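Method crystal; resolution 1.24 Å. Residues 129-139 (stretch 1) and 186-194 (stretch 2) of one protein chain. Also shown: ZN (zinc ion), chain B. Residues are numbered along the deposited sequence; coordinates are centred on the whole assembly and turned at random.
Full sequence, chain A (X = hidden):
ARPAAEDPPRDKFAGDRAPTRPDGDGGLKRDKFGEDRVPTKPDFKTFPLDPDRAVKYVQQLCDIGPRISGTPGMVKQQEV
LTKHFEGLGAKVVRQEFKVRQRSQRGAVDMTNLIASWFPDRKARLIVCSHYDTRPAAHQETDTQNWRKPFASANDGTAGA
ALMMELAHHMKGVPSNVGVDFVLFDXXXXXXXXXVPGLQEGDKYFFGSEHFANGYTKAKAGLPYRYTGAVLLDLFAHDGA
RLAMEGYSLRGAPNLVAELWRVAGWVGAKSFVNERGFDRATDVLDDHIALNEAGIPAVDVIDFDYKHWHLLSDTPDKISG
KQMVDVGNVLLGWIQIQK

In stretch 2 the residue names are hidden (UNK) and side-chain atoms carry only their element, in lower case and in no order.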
# COMPACT_ATOMS: atom_id res chain seq x y z
N SER A 129 1.20 -1.77 0.78
CA SER A 129 1.23 -1.05 -0.49
C SER A 129 2.11 -1.88 -1.40
O SER A 129 3.02 -2.55 -0.93
CB SER A 129 1.89 0.32 -0.28
OG SER A 129 1.97 1.05 -1.48
N HIS A 130 1.89 -1.79 -2.72
CA HIS A 130 2.93 -2.29 -3.61
C HIS A 130 4.04 -1.24 -3.72
O HIS A 130 3.85 -0.07 -3.35
CB HIS A 130 2.39 -2.75 -4.98
CG HIS A 130 2.20 -1.67 -6.00
ND1 HIS A 130 3.00 -1.58 -7.13
CD2 HIS A 130 1.26 -0.71 -6.14
CE1 HIS A 130 2.57 -0.58 -7.89
NE2 HIS A 130 1.51 -0.04 -7.31
N TYR A 131 5.21 -1.66 -4.20
CA TYR A 131 6.28 -0.70 -4.40
C TYR A 131 7.07 -0.94 -5.68
O TYR A 131 7.97 -0.15 -5.98
CB TYR A 131 7.20 -0.54 -3.17
CG TYR A 131 8.20 -1.65 -2.86
CD1 TYR A 131 7.95 -2.99 -3.13
CD2 TYR A 131 9.38 -1.33 -2.22
CE1 TYR A 131 8.89 -3.98 -2.80
CE2 TYR A 131 10.31 -2.30 -1.89
CZ TYR A 131 10.07 -3.62 -2.18
OH TYR A 131 11.02 -4.55 -1.83
N ASP A 132 6.75 -1.97 -6.47
CA ASP A 132 7.25 -2.01 -7.83
C ASP A 132 6.51 -0.98 -8.67
O ASP A 132 5.38 -0.60 -8.36
CB ASP A 132 7.08 -3.41 -8.43
CG ASP A 132 5.62 -3.80 -8.60
OD1 ASP A 132 4.83 -3.69 -7.63
OD2 ASP A 132 5.26 -4.25 -9.71
N THR A 133 7.13 -0.50 -9.73
CA THR A 133 6.45 0.41 -10.64
C THR A 133 6.20 -0.30 -11.96
O THR A 133 7.02 -1.10 -12.44
CB THR A 133 7.19 1.74 -10.84
OG1 THR A 133 8.50 1.53 -11.39
CG2 THR A 133 7.31 2.49 -9.51
N ARG A 134 5.05 -0.01 -12.56
CA ARG A 134 4.67 -0.65 -13.81
C ARG A 134 5.69 -0.30 -14.90
O ARG A 134 6.16 0.84 -14.96
CB ARG A 134 3.30 -0.13 -14.22
CG ARG A 134 2.60 -0.99 -15.25
CD ARG A 134 1.23 -0.40 -15.57
NE ARG A 134 0.55 -1.17 -16.60
CZ ARG A 134 -0.35 -2.13 -16.39
NH1 ARG A 134 -0.84 -2.79 -17.43
NH2 ARG A 134 -0.73 -2.45 -15.16
N PRO A 135 6.04 -1.24 -15.77
CA PRO A 135 7.09 -0.94 -16.76
C PRO A 135 6.73 0.19 -17.71
O PRO A 135 7.65 0.87 -18.19
CB PRO A 135 7.29 -2.28 -17.49
CG PRO A 135 6.96 -3.30 -16.41
CD PRO A 135 5.76 -2.69 -15.70
N ALA A 136 5.45 0.41 -17.99
CA ALA A 136 5.06 1.44 -18.93
C ALA A 136 3.74 2.05 -18.48
O ALA A 136 2.93 1.40 -17.80
CB ALA A 136 4.89 0.89 -20.35
N ALA A 137 3.53 3.31 -18.89
CA ALA A 137 2.28 4.03 -18.64
C ALA A 137 1.27 3.57 -19.70
O ALA A 137 1.02 4.25 -20.70
CB ALA A 137 2.52 5.53 -18.70
N HIS A 138 0.69 2.39 -19.47
CA HIS A 138 -0.08 1.73 -20.52
C HIS A 138 -1.41 2.41 -20.84
O HIS A 138 -2.05 2.01 -21.83
CB HIS A 138 -0.33 0.27 -20.18
CG HIS A 138 0.86 -0.61 -20.37
ND1 HIS A 138 1.38 -1.39 -19.35
CD2 HIS A 138 1.63 -0.85 -21.46
CE1 HIS A 138 2.40 -2.08 -19.82
NE2 HIS A 138 2.58 -1.77 -21.09
N GLN A 139 -1.87 3.39 -20.05
CA GLN A 139 -3.06 4.13 -20.45
C GLN A 139 -2.76 5.23 -21.46
O GLN A 139 -3.70 5.81 -22.01
CB GLN A 139 -3.82 4.68 -19.24
CG GLN A 139 -4.50 3.59 -18.44
CD GLN A 139 -5.64 2.94 -19.19
OE1 GLN A 139 -6.53 3.61 -19.68
NE2 GLN A 139 -5.62 1.61 -19.27
N UNK A 186 6.19 -6.78 -7.31
CA UNK A 186 5.57 -7.53 -8.38
C UNK A 186 4.07 -7.44 -8.44
O UNK A 186 3.40 -8.38 -8.90
N UNK A 187 3.49 -6.31 -8.00
CA UNK A 187 2.05 -6.16 -8.20
C UNK A 187 1.72 -6.03 -9.67
O UNK A 187 0.72 -6.58 -10.13
c UNK A 187 -0.55 -3.74 -8.25
c UNK A 187 -0.03 -4.90 -7.50
o UNK A 187 0.13 -2.70 -8.32
c UNK A 187 1.50 -4.96 -7.44
o UNK A 187 -1.67 -3.89 -8.77
N UNK A 188 2.52 -5.29 -10.43
CA UNK A 188 2.19 -5.01 -11.82
C UNK A 188 3.46 -4.91 -12.66
O UNK A 188 3.73 -3.91 -13.34
o UNK A 188 -0.33 -1.69 -12.39
o UNK A 188 0.71 -0.37 -10.95
c UNK A 188 0.63 -1.45 -11.59
c UNK A 188 1.23 -3.83 -11.96
c UNK A 188 1.69 -2.52 -11.38
N UNK A 189 4.21 -6.01 -12.67
CA UNK A 189 5.37 -6.18 -13.53
C UNK A 189 4.88 -6.57 -14.93
O UNK A 189 5.10 -7.68 -15.42
c UNK A 189 7.81 -8.85 -14.09
c UNK A 189 7.54 -7.55 -13.68
c UNK A 189 9.88 -8.14 -15.09
o UNK A 189 11.04 -8.40 -15.78
c UNK A 189 9.62 -6.85 -14.70
c UNK A 189 6.28 -7.23 -12.90
c UNK A 189 8.97 -9.15 -14.79
c UNK A 189 8.46 -6.56 -13.99
N UNK A 190 4.17 -5.64 -15.55
CA UNK A 190 3.42 -5.93 -16.77
C UNK A 190 4.26 -5.52 -17.97
O UNK A 190 4.35 -4.33 -18.32
c UNK A 190 1.29 -5.62 -18.07
c UNK A 190 1.08 -7.08 -15.20
c UNK A 190 2.05 -5.25 -16.78
c UNK A 190 1.25 -5.58 -15.52
N UNK A 191 4.89 -6.50 -18.62
CA UNK A 191 5.64 -6.25 -19.83
C UNK A 191 4.76 -6.37 -21.06
O UNK A 191 4.96 -5.65 -22.04
c UNK A 191 8.57 -5.69 -18.84
c UNK A 191 7.84 -7.03 -18.74
c UNK A 191 6.85 -7.20 -19.90
c UNK A 191 8.85 -8.18 -18.67
N UNK A 192 3.81 -7.28 -21.02
CA UNK A 192 2.83 -7.48 -22.08
C UNK A 192 1.47 -7.19 -21.48
O UNK A 192 0.98 -7.97 -20.65
o UNK A 192 1.49 -10.55 -23.58
c UNK A 192 2.90 -8.93 -22.55
o UNK A 192 1.08 -8.42 -24.00
c UNK A 192 1.74 -9.33 -23.43
N UNK A 193 0.82 -6.08 -21.86
CA UNK A 193 -0.48 -5.74 -21.28
C UNK A 193 -1.64 -6.48 -21.90
O UNK A 193 -2.79 -6.24 -21.51
c UNK A 193 -0.58 -4.23 -21.57
c UNK A 193 0.11 -4.10 -22.90
c UNK A 193 1.27 -5.08 -22.83
N UNK A 194 -1.38 -7.37 -22.86
CA UNK A 194 -2.43 -8.10 -23.52
C UNK A 194 -3.16 -7.24 -24.53
O UNK A 194 -2.72 -6.16 -24.93
ZN ZN B . -0.81 0.80 -11.32
O HOH W 1 3.09 1.10 -10.82
O HOH W 2 4.53 -2.93 -22.74
O HOH W 3 -2.72 0.46 -10.49

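Position 186 has no side-chain atoms, so it is Gly-186. Its phi of 61° by itself favours glycine, and its backbone N lies 3.3 Å from Asp-132 CG.

Position 187 carries three carbons, the third bearing two oxygens: Glu-187. Its backbone N donates to Asp-132 OD1 at 3.0 Å, while the carboxylate folds back so that Glu-187 OE1 sits over one face of the His-130 ring, 3.2 Å from His-130 CD2. The angles are poor for a hydrogen bond there.

Position 188 again has three carbons ending in two oxygens. One oxygen lies 1.9 Å from the zinc ion and the other 2.9 Å from Arg-134 NH2, which identifies a carboxylate on a two-carbon arm, Glu-188. The extended chi2 (t) carries the acid to the metal. Glu-188 OE2 binds zinc and also accepts from water 1, which in turn accepts from Arg-134 N; Glu-188 OE1 takes the salt bridge. The backbone N donates to Asp-132 OD2 at 3.0 Å.

Position 189 shows one carbon, then a six-carbon ring bearing one oxygen: Tyr-189. Its CA-to-CB bond points away from stretch 1, and the ring grazes the proline there, with Tyr-189 CD1 4.3 Å from Pro-135 CG.

Position 190 has four carbons, forked at the first, with one arm two carbons long: Ile-190. This apolar side chain points toward stretch 1 and lays CG1 over one face of the Arg-134 guanidinium, whose edge meets Glu-188 OE1.

Position 191 also has four carbons, but forked at the second, hence Leu-191. Though exposed, it brings Leu-191 CD2 to 3.8 Å from Pro-135 CG, an apolar contact.

Position 192 has two carbons, the second carrying two oxygens: Asp-192. It touches nothing on stretch 1; instead its OD1 accepts from the backbone N of position 194 at 2.9 Å, a reach suited to a short acid.

Position 193 has three carbons closing onto the backbone N: Pro-193. Its CB stands 3.9 Å from the centroid of the His-138 ring, almost on the ring normal, a CH-pi contact.

Position 194 has no side chain and a phi of 76°, which by itself favours glycine: Gly-194.

The contact works through linked carboxylates. Asp-132 accepts from two successive backbone amides and from His-130 ND1, fixing the loop beside the metal. Arg-134 then joins Glu-188 to His-138, donating from NE to His-138 ND1 at 2.9 Å, while Pro-135 and the His-138 ring supply packing surfaces farther along.

Stretch 2 (186-194) GEEYILDPG
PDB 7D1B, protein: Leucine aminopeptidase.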